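Local coordinates for HpcH/HpaI aldolase (Desulfitobacterium hafniense, PDB 3QZ6), which belongs to the HpcH/HpaI aldolase/citrate lyase family and folds as a closed barrel of eight parallel strands wrapped by helices, at residues L38-H47 with G66-P74; D160-V171 with V200-K211. All coordinates share one frame; numbering follows the deposited sequence.

In the fold
Following the chain from its N terminus, interaction 1 comes first: residues 38-47 run along the second strand of the barrel, the helix 52-65 crosses over its outside, and 66-74 returns as the third strand beside the second, closing a beta-alpha-beta unit. That loop is complete long before interaction 2 opens, so the two follow in series and neither nest nor cross. In interaction 2, helix 159-163 and the strand begun at Ala170 meet helix 191-207 and the strand begun at Val210, closing the loop between residues 171 and 200 and joining the sixth and seventh strands and their outer layer. Both reach the same sheet, centres about 20 Å and nearest atoms about 8 Å apart.

Interaction 1 (L38-H47 with G66-P74); sequences LDYFIVDCEH and GVSVLVRIP
The guanidinium of Arg72 has the carboxylate of Asp44 at its edge, His47 CD2 over one face, and Glu46 OE1 approaching obliquely. The imidazole of His47 carries Glu46 CG over the centre of one face and Asp44 OD2 at its edge. Ile42 CG1 lies at the edge of the Tyr40 ring, which Leu70 CD1 meets obliquely. Phe41 lies alongside Val69, its CZ 3.7 Å from Val69 CG2.

Asp44 OD2 is 2.8 Å from Arg72 NH1, a salt bridge whose hydrogen bond is weak, bent to 127°, with the two planes 44° apart. Glu46 OE1 stands 3.2 Å from Arg72 NE but well out of the guanidinium plane, an attraction of charge alone.

Strands 40-44 and 68-72, neighbours in a beta-alpha-beta unit of the barrel, are zipped by bonds such as Leu70 N to Phe41 O, 3.0 Å. Tyr40, Ile42, Leu70, Asp44 and Arg72 share one face; Phe41, Val43, Val69 and Val71 share the other, where helix 52-65 packs on Val43 and Val69.

Asp44 also takes the His47 N-H, an Asx motif, and Asn22. The salt-bridge network with Asp44 and Glu46, plus Gln149, probably restricts the turning of the Arg72 guanidinium.

Interaction 2 (D160-V171 with V200-K211); sequences DSILAVQGVDAV and VYRAADRQGVVK
Leu163 drops into a hole on helix 191-207 formed by Val200, Ala203, Ala204 and Gln207, a knob-into-hole fit in which the CD1 branch does most of the touching. Leu163 CD1 lies 3.8 Å from Ala204 N and 4.1 Å from Ala204 CB, while Leu163 CB rests against Gln207 CG and Val209 CG2. Deeper in, Val171 sets its CG2 3.8 Å from Val200 CG1; chi1 of 66° wedges its CG1 between backbone N and carbonyl carbon, where it also meets Ala204 CB. Val209 fills the middle, its CG1 3.5 Å from Ala170 CA. Below this apolar layer the strands pair in parallel: Val210 N donates to Asp169 O, and Val171 N to Val210 O, each 2.9 Å.

Toward solvent the contact turns polar and more exposed. Arg206 takes Asp160 side-on with two nitrogens: NE meets OD1 on its syn side at 3.1 Å, and NH2 meets the syn lone pair of OD2 at 2.9 Å. The anti lone pair of OD1 receives Gln207 NE2, nearly in the amide plane, and these bonds to two side chains of the last helical turn probably restrict the turning of the Asp160 carboxylate. Gln207 bends at chi2 (-58°) to reach it. A Schellman motif at Gly208 ends that helix, and a water bonded to Asp169 O reaches Gly208 O weakly.

In the barrel, this contact joins two neighbouring strands directly and packs their outer helices together. Ile159 extends the packing against Val200 and Ala203, helix 100-110 lies against Ile162 and Val165, and strand 145-150 flanks Ala170 while Lys211 pairs onward with Met232.

Interaction 1 (L38-H47 with G66-P74)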
loop_
_atom_site.group_PDB
_atom_site.type_symbol
_atom_site.label_atom_id
_atom_site.label_comp_id
_atom_site.label_asym_id
_atom_site.label_seq_id
_atom_site.Cartn_x
_atom_site.Cartn_y
_atom_site.Cartn_z
ATOM N N LEU A 38 3.306 -2.560 14.644
ATOM C CA LEU A 38 3.742 -3.918 14.284
ATOM C C LEU A 38 5.141 -4.204 14.817
ATOM O O LEU A 38 5.991 -3.323 14.839
ATOM C CB LEU A 38 3.703 -4.121 12.764
ATOM C CG LEU A 38 2.295 -4.225 12.164
ATOM C CD1 LEU A 38 2.323 -4.164 10.645
ATOM C CD2 LEU A 38 1.616 -5.497 12.635
ATOM N N ASP A 39 5.370 -5.433 15.266
ATOM C CA ASP A 39 6.705 -5.859 15.676
ATOM C C ASP A 39 7.554 -6.351 14.503
ATOM O O ASP A 39 8.776 -6.243 14.527
ATOM C CB ASP A 39 6.594 -6.982 16.704
ATOM C CG ASP A 39 5.945 -6.516 17.975
ATOM O OD1 ASP A 39 6.615 -5.779 18.719
ATOM O OD2 ASP A 39 4.763 -6.846 18.198
ATOM N N TYR A 40 6.901 -6.925 13.495
ATOM C CA TYR A 40 7.622 -7.526 12.378
ATOM C C TYR A 40 6.723 -7.592 11.150
ATOM O O TYR A 40 5.525 -7.326 11.226
ATOM C CB TYR A 40 8.111 -8.939 12.743
ATOM C CG TYR A 40 6.995 -9.967 12.859
ATOM C CD1 TYR A 40 6.679 -10.813 11.792
ATOM C CD2 TYR A 40 6.254 -10.089 14.032
ATOM C CE1 TYR A 40 5.654 -11.744 11.891
ATOM C CE2 TYR A 40 5.232 -11.011 14.138
ATOM C CZ TYR A 40 4.938 -11.840 13.067
ATOM O OH TYR A 40 3.923 -12.760 13.182
ATOM N N PHE A 41 7.308 -7.917 10.006
ATOM C CA PHE A 41 6.506 -8.272 8.851
ATOM C C PHE A 41 7.265 -9.295 8.042
ATOM O O PHE A 41 8.474 -9.472 8.217
ATOM C CB PHE A 41 6.135 -7.043 7.997
ATOM C CG PHE A 41 7.320 -6.306 7.441
ATOM C CD1 PHE A 41 7.858 -6.657 6.210
ATOM C CD2 PHE A 41 7.887 -5.251 8.148
ATOM C CE1 PHE A 41 8.942 -5.968 5.689
ATOM C CE2 PHE A 41 8.970 -4.556 7.645
ATOM C CZ PHE A 41 9.498 -4.899 6.409
ATOM N N ILE A 42 6.551 -9.990 7.167
ATOM C CA ILE A 42 7.159 -11.084 6.437
ATOM C C ILE A 42 7.089 -10.788 4.960
ATOM O O ILE A 42 6.005 -10.628 4.405
ATOM C CB ILE A 42 6.454 -12.419 6.725
ATOM C CG1 ILE A 42 6.329 -12.641 8.242
ATOM C CG2 ILE A 42 7.198 -13.575 6.037
ATOM C CD1 ILE A 42 5.944 -14.069 8.619
ATOM N N VAL A 43 8.250 -10.692 4.327
ATOM C CA VAL A 43 8.294 -10.442 2.897
ATOM C C VAL A 43 7.992 -11.752 2.176
ATOM O O VAL A 43 8.638 -12.768 2.437
ATOM C CB VAL A 43 9.670 -9.906 2.459
ATOM C CG1 VAL A 43 9.689 -9.671 0.942
ATOM C CG2 VAL A 43 9.993 -8.599 3.222
ATOM N N ASP A 44 7.010 -11.734 1.279
ATOM C CA ASP A 44 6.618 -12.956 0.576
ATOM C C ASP A 44 7.453 -13.198 -0.685
ATOM O O ASP A 44 7.075 -12.760 -1.766
ATOM C CB ASP A 44 5.142 -12.907 0.202
ATOM C CG ASP A 44 4.565 -14.298 -0.059
ATOM O OD1 ASP A 44 5.367 -15.237 -0.229
ATOM O OD2 ASP A 44 3.325 -14.448 -0.094
ATOM N N CYS A 45 8.583 -13.890 -0.554
ATOM C CA CYS A 45 9.390 -14.224 -1.725
ATOM C C CYS A 45 8.970 -15.551 -2.336
ATOM O O CYS A 45 9.537 -15.994 -3.331
ATOM C CB CYS A 45 10.887 -14.288 -1.388
ATOM S SG CYS A 45 11.662 -12.674 -1.215
ATOM N N GLU A 46 8.000 -16.206 -1.726
ATOM C CA GLU A 46 7.467 -17.428 -2.313
ATOM C C GLU A 46 6.462 -17.106 -3.414
ATOM O O GLU A 46 6.471 -17.726 -4.478
ATOM C CB GLU A 46 6.810 -18.305 -1.242
ATOM C CG GLU A 46 6.193 -19.578 -1.805
ATOM C CD GLU A 46 5.592 -20.456 -0.725
ATOM O OE1 GLU A 46 5.190 -19.914 0.329
ATOM O OE2 GLU A 46 5.535 -21.688 -0.927
ATOM N N HIS A 47 5.599 -16.128 -3.162
ATOM C CA HIS A 47 4.503 -15.846 -4.083
ATOM C C HIS A 47 4.559 -14.444 -4.706
ATOM O O HIS A 47 3.572 -13.988 -5.309
ATOM C CB HIS A 47 3.154 -15.987 -3.360
ATOM C CG HIS A 47 2.881 -17.360 -2.824
ATOM N ND1 HIS A 47 2.851 -18.483 -3.627
ATOM C CD2 HIS A 47 2.579 -17.783 -1.572
ATOM C CE1 HIS A 47 2.561 -19.540 -2.887
ATOM N NE2 HIS A 47 2.389 -19.145 -1.639
ATOM N N GLY A 66 13.258 -0.365 14.714
ATOM C CA GLY A 66 12.881 -1.356 15.702
ATOM C C GLY A 66 11.869 -2.370 15.188
ATOM O O GLY A 66 11.121 -2.952 15.959
ATOM N N VAL A 67 11.846 -2.585 13.880
ATOM C CA VAL A 67 10.929 -3.553 13.283
ATOM C C VAL A 67 11.762 -4.705 12.710
ATOM O O VAL A 67 12.819 -4.478 12.108
ATOM C CB VAL A 67 10.081 -2.885 12.166
ATOM C CG1 VAL A 67 9.138 -3.888 11.511
ATOM C CG2 VAL A 67 9.288 -1.706 12.739
ATOM N N SER A 68 11.307 -5.938 12.919
ATOM C CA SER A 68 12.038 -7.096 12.426
ATOM C C SER A 68 11.511 -7.522 11.058
ATOM O O SER A 68 10.305 -7.554 10.837
ATOM C CB SER A 68 11.893 -8.268 13.403
ATOM O OG SER A 68 12.376 -7.934 14.691
ATOM N N VAL A 69 12.414 -7.873 10.151
ATOM C CA VAL A 69 12.010 -8.308 8.820
ATOM C C VAL A 69 12.258 -9.805 8.694
ATOM O O VAL A 69 13.387 -10.259 8.858
ATOM C CB VAL A 69 12.809 -7.570 7.725
ATOM C CG1 VAL A 69 12.369 -8.017 6.328
ATOM C CG2 VAL A 69 12.662 -6.033 7.882
ATOM N N LEU A 70 11.206 -10.579 8.435
ATOM C CA LEU A 70 11.381 -12.000 8.135
ATOM C C LEU A 70 11.111 -12.183 6.654
ATOM O O LEU A 70 10.460 -11.346 6.042
ATOM C CB LEU A 70 10.408 -12.864 8.939
ATOM C CG LEU A 70 10.446 -12.696 10.463
ATOM C CD1 LEU A 70 9.409 -13.612 11.106
ATOM C CD2 LEU A 70 11.846 -12.999 11.014
ATOM N N VAL A 71 11.599 -13.274 6.081
ATOM C CA VAL A 71 11.330 -13.555 4.679
ATOM C C VAL A 71 10.776 -14.970 4.510
ATOM O O VAL A 71 11.287 -15.919 5.094
ATOM C CB VAL A 71 12.591 -13.407 3.817
ATOM C CG1 VAL A 71 12.236 -13.575 2.325
ATOM C CG2 VAL A 71 13.255 -12.041 4.055
ATOM N N ARG A 72 9.723 -15.098 3.710
ATOM C CA ARG A 72 9.199 -16.403 3.334
ATOM C C ARG A 72 9.900 -16.773 2.031
ATOM O O ARG A 72 9.653 -16.164 0.991
ATOM C CB ARG A 72 7.690 -16.304 3.122
ATOM C CG ARG A 72 7.000 -17.572 2.627
ATOM C CD ARG A 72 5.650 -17.179 2.016
ATOM N NE ARG A 72 4.549 -17.872 2.649
ATOM C CZ ARG A 72 3.280 -17.486 2.600
ATOM N NH1 ARG A 72 2.927 -16.387 1.948
ATOM N NH2 ARG A 72 2.357 -18.205 3.218
ATOM N N ILE A 73 10.801 -17.744 2.091
ATOM C CA ILE A 73 11.614 -18.079 0.931
ATOM C C ILE A 73 11.005 -19.251 0.173
ATOM O O ILE A 73 10.344 -20.090 0.758
ATOM C CB ILE A 73 13.056 -18.383 1.343
ATOM C CG1 ILE A 73 13.095 -19.498 2.401
ATOM C CG2 ILE A 73 13.732 -17.090 1.844
ATOM C CD1 ILE A 73 14.513 -19.806 2.905
ATOM N N PRO A 74 11.212 -19.298 -1.145
ATOM C CA PRO A 74 10.569 -20.342 -1.963
ATOM C C PRO A 74 11.212 -21.726 -1.831
ATOM O O PRO A 74 10.574 -22.738 -2.110
ATOM C CB PRO A 74 10.748 -19.816 -3.386
ATOM C CG PRO A 74 12.011 -18.974 -3.315
ATOM C CD PRO A 74 11.968 -18.325 -1.956
HETATM O O HOH W 1 8.384 -2.894 16.637
HETATM O O HOH W 2 10.314 -7.244 16.512
#

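Interaction 2 (D160-V171 with V200-K211)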
loop_
_atom_site.group_PDB
_atom_site.type_symbol
_atom_site.label_atom_id
_atom_site.label_comp_id
_atom_site.label_asym_id
_atom_site.label_seq_id
_atom_site.Cartn_x
_atom_site.Cartn_y
_atom_site.Cartn_z
ATOM N N ASP A 160 6.077 -33.987 15.571
ATOM C CA ASP A 160 7.053 -34.035 16.655
ATOM C C ASP A 160 8.481 -34.119 16.119
ATOM O O ASP A 160 9.388 -33.478 16.639
ATOM C CB ASP A 160 6.766 -35.203 17.603
ATOM C CG ASP A 160 5.613 -34.913 18.528
ATOM O OD1 ASP A 160 5.833 -34.207 19.535
ATOM O OD2 ASP A 160 4.490 -35.368 18.238
ATOM N N SER A 161 8.670 -34.919 15.076
ATOM C CA SER A 161 9.967 -35.042 14.432
ATOM C C SER A 161 10.402 -33.700 13.826
ATOM O O SER A 161 11.557 -33.292 13.925
ATOM C CB SER A 161 9.897 -36.114 13.344
ATOM O OG SER A 161 11.145 -36.272 12.705
ATOM N N ILE A 162 9.471 -33.003 13.203
ATOM C CA ILE A 162 9.820 -31.725 12.595
ATOM C C ILE A 162 10.224 -30.699 13.653
ATOM O O ILE A 162 11.251 -30.035 13.518
ATOM C CB ILE A 162 8.677 -31.196 11.719
ATOM C CG1 ILE A 162 8.474 -32.139 10.529
ATOM C CG2 ILE A 162 8.970 -29.754 11.263
ATOM C CD1 ILE A 162 7.206 -31.907 9.729
ATOM N N LEU A 163 9.434 -30.594 14.717
ATOM C CA LEU A 163 9.662 -29.567 15.735
ATOM C C LEU A 163 10.764 -29.891 16.747
ATOM O O LEU A 163 11.161 -29.023 17.521
ATOM C CB LEU A 163 8.359 -29.229 16.467
ATOM C CG LEU A 163 7.224 -28.739 15.566
ATOM C CD1 LEU A 163 6.026 -28.296 16.403
ATOM C CD2 LEU A 163 7.708 -27.603 14.682
ATOM N N ALA A 164 11.260 -31.127 16.744
ATOM C CA ALA A 164 12.328 -31.513 17.666
ATOM C C ALA A 164 13.711 -31.100 17.163
ATOM O O ALA A 164 14.688 -31.158 17.902
ATOM C CB ALA A 164 12.295 -33.033 17.936
ATOM N N VAL A 165 13.798 -30.692 15.901
ATOM C CA VAL A 165 15.078 -30.272 15.344
ATOM C C VAL A 165 15.599 -29.058 16.105
ATOM O O VAL A 165 14.879 -28.082 16.299
ATOM C CB VAL A 165 14.974 -29.958 13.832
ATOM C CG1 VAL A 165 16.260 -29.344 13.330
ATOM C CG2 VAL A 165 14.650 -31.246 13.039
ATOM N N GLN A 166 16.845 -29.133 16.551
ATOM C CA GLN A 166 17.469 -28.032 17.274
ATOM C C GLN A 166 17.605 -26.804 16.367
ATOM O O GLN A 166 18.069 -26.903 15.229
ATOM C CB GLN A 166 18.838 -28.461 17.791
ATOM C CG GLN A 166 19.584 -27.381 18.560
ATOM C CD GLN A 166 20.997 -27.814 18.928
ATOM O OE1 GLN A 166 21.922 -27.731 18.112
ATOM N NE2 GLN A 166 21.167 -28.294 20.155
ATOM N N GLY A 167 17.177 -25.652 16.862
ATOM C CA GLY A 167 17.233 -24.436 16.072
ATOM C C GLY A 167 15.879 -24.014 15.529
ATOM O O GLY A 167 15.750 -22.936 14.966
ATOM N N VAL A 168 14.860 -24.852 15.688
ATOM C CA VAL A 168 13.525 -24.456 15.243
ATOM C C VAL A 168 12.873 -23.610 16.321
ATOM O O VAL A 168 12.625 -24.087 17.423
ATOM C CB VAL A 168 12.627 -25.661 14.943
ATOM C CG1 VAL A 168 11.230 -25.186 14.543
ATOM C CG2 VAL A 168 13.242 -26.524 13.851
ATOM N N ASP A 169 12.580 -22.354 16.008
ATOM C CA ASP A 169 12.094 -21.430 17.031
ATOM C C ASP A 169 10.580 -21.446 17.189
ATOM O O ASP A 169 10.062 -21.286 18.294
ATOM C CB ASP A 169 12.568 -20.006 16.718
ATOM C CG ASP A 169 14.079 -19.881 16.783
ATOM O OD1 ASP A 169 14.644 -20.223 17.841
ATOM O OD2 ASP A 169 14.703 -19.482 15.775
ATOM N N ALA A 170 9.863 -21.644 16.090
ATOM C CA ALA A 170 8.422 -21.454 16.128
ATOM C C ALA A 170 7.736 -22.245 15.026
ATOM O O ALA A 170 8.384 -22.686 14.071
ATOM C CB ALA A 170 8.102 -19.967 15.990
ATOM N N VAL A 171 6.425 -22.422 15.156
ATOM C CA VAL A 171 5.658 -23.108 14.123
ATOM C C VAL A 171 4.405 -22.299 13.789
ATOM O O VAL A 171 3.834 -21.630 14.653
ATOM C CB VAL A 171 5.286 -24.550 14.560
ATOM C CG1 VAL A 171 4.320 -24.524 15.735
ATOM C CG2 VAL A 171 4.691 -25.324 13.396
ATOM N N VAL A 200 -0.770 -29.800 16.193
ATOM C CA VAL A 200 0.531 -29.163 16.063
ATOM C C VAL A 200 0.894 -28.383 17.324
ATOM O O VAL A 200 2.036 -28.417 17.780
ATOM C CB VAL A 200 0.591 -28.237 14.829
ATOM C CG1 VAL A 200 1.895 -27.419 14.850
ATOM C CG2 VAL A 200 0.472 -29.072 13.558
ATOM N N TYR A 201 -0.076 -27.681 17.894
ATOM C CA TYR A 201 0.180 -26.926 19.119
ATOM C C TYR A 201 0.614 -27.847 20.280
ATOM O O TYR A 201 1.516 -27.516 21.052
ATOM C CB TYR A 201 -1.049 -26.100 19.509
ATOM C CG TYR A 201 -1.144 -24.750 18.811
ATOM C CD1 TYR A 201 -0.266 -24.395 17.795
ATOM C CD2 TYR A 201 -2.105 -23.827 19.192
ATOM C CE1 TYR A 201 -0.353 -23.147 17.169
ATOM C CE2 TYR A 201 -2.210 -22.591 18.575
ATOM C CZ TYR A 201 -1.334 -22.256 17.564
ATOM O OH TYR A 201 -1.449 -21.016 16.978
ATOM N N ARG A 202 -0.015 -29.008 20.396
ATOM C CA ARG A 202 0.398 -29.956 21.437
ATOM C C ARG A 202 1.846 -30.399 21.243
ATOM O O ARG A 202 2.601 -30.512 22.208
ATOM C CB ARG A 202 -0.529 -31.165 21.473
ATOM C CG ARG A 202 -1.883 -30.869 22.081
ATOM C CD ARG A 202 -2.745 -32.114 22.094
ATOM N NE ARG A 202 -4.055 -31.843 21.526
ATOM C CZ ARG A 202 -4.565 -32.514 20.504
ATOM N NH1 ARG A 202 -3.874 -33.500 19.967
ATOM N NH2 ARG A 202 -5.765 -32.204 20.030
ATOM N N ALA A 203 2.242 -30.635 19.994
ATOM C CA ALA A 203 3.629 -30.997 19.718
ATOM C C ALA A 203 4.576 -29.838 20.015
ATOM O O ALA A 203 5.672 -30.033 20.549
ATOM C CB ALA A 203 3.791 -31.475 18.273
ATOM N N ALA A 204 4.162 -28.623 19.664
ATOM C CA ALA A 204 4.976 -27.454 19.960
ATOM C C ALA A 204 5.228 -27.352 21.472
ATOM O O ALA A 204 6.345 -27.068 21.917
ATOM C CB ALA A 204 4.297 -26.182 19.432
ATOM N N ASP A 205 4.183 -27.583 22.258
ATOM C CA ASP A 205 4.311 -27.569 23.714
ATOM C C ASP A 205 5.308 -28.622 24.190
ATOM O O ASP A 205 6.178 -28.335 25.013
ATOM C CB ASP A 205 2.944 -27.771 24.386
ATOM C CG ASP A 205 2.008 -26.591 24.162
ATOM O OD1 ASP A 205 2.520 -25.485 23.886
ATOM O OD2 ASP A 205 0.771 -26.760 24.258
ATOM N N ARG A 206 5.188 -29.836 23.665
ATOM C CA ARG A 206 6.111 -30.916 24.025
ATOM C C ARG A 206 7.564 -30.592 23.685
ATOM O O ARG A 206 8.477 -30.966 24.425
ATOM C CB ARG A 206 5.709 -32.224 23.346
ATOM C CG ARG A 206 4.453 -32.870 23.919
ATOM C CD ARG A 206 4.285 -34.290 23.392
ATOM N NE ARG A 206 3.984 -34.327 21.962
ATOM C CZ ARG A 206 2.753 -34.322 21.461
ATOM N NH1 ARG A 206 1.703 -34.280 22.274
ATOM N NH2 ARG A 206 2.567 -34.366 20.149
ATOM N N GLN A 207 7.778 -29.891 22.572
ATOM C CA GLN A 207 9.129 -29.647 22.077
ATOM C C GLN A 207 9.697 -28.290 22.487
ATOM O O GLN A 207 10.829 -27.964 22.140
ATOM C CB GLN A 207 9.177 -29.776 20.547
ATOM C CG GLN A 207 8.638 -31.099 20.007
ATOM C CD GLN A 207 9.375 -32.302 20.575
ATOM O OE1 GLN A 207 10.569 -32.229 20.869
ATOM N NE2 GLN A 207 8.660 -33.409 20.746
ATOM N N GLY A 208 8.908 -27.491 23.201
ATOM C CA GLY A 208 9.358 -26.176 23.627
ATOM C C GLY A 208 9.508 -25.189 22.476
ATOM O O GLY A 208 10.434 -24.379 22.447
ATOM N N VAL A 209 8.572 -25.246 21.536
ATOM C CA VAL A 209 8.599 -24.409 20.336
ATOM C C VAL A 209 7.495 -23.341 20.394
ATOM O O VAL A 209 6.380 -23.615 20.825
ATOM C CB VAL A 209 8.453 -25.294 19.072
ATOM C CG1 VAL A 209 8.131 -24.467 17.832
ATOM C CG2 VAL A 209 9.718 -26.134 18.859
ATOM N N VAL A 210 7.805 -22.120 19.965
ATOM C CA VAL A 210 6.822 -21.046 20.000
ATOM C C VAL A 210 5.660 -21.325 19.045
ATOM O O VAL A 210 5.850 -21.816 17.935
ATOM C CB VAL A 210 7.464 -19.676 19.677
ATOM C CG1 VAL A 210 6.395 -18.614 19.452
ATOM C CG2 VAL A 210 8.408 -19.256 20.785
ATOM N N LYS A 211 4.455 -21.006 19.488
ATOM C CA LYS A 211 3.269 -21.215 18.678
ATOM C C LYS A 211 2.901 -19.941 17.911
ATOM O O LYS A 211 2.888 -18.850 18.475
ATOM C CB LYS A 211 2.116 -21.693 19.570
ATOM C CG LYS A 211 2.324 -23.128 20.073
ATOM C CD LYS A 211 1.304 -23.550 21.125
ATOM C CE LYS A 211 1.421 -22.705 22.384
ATOM N NZ LYS A 211 0.844 -23.427 23.560
HETATM O O HOH W 3 11.535 -21.570 20.754
#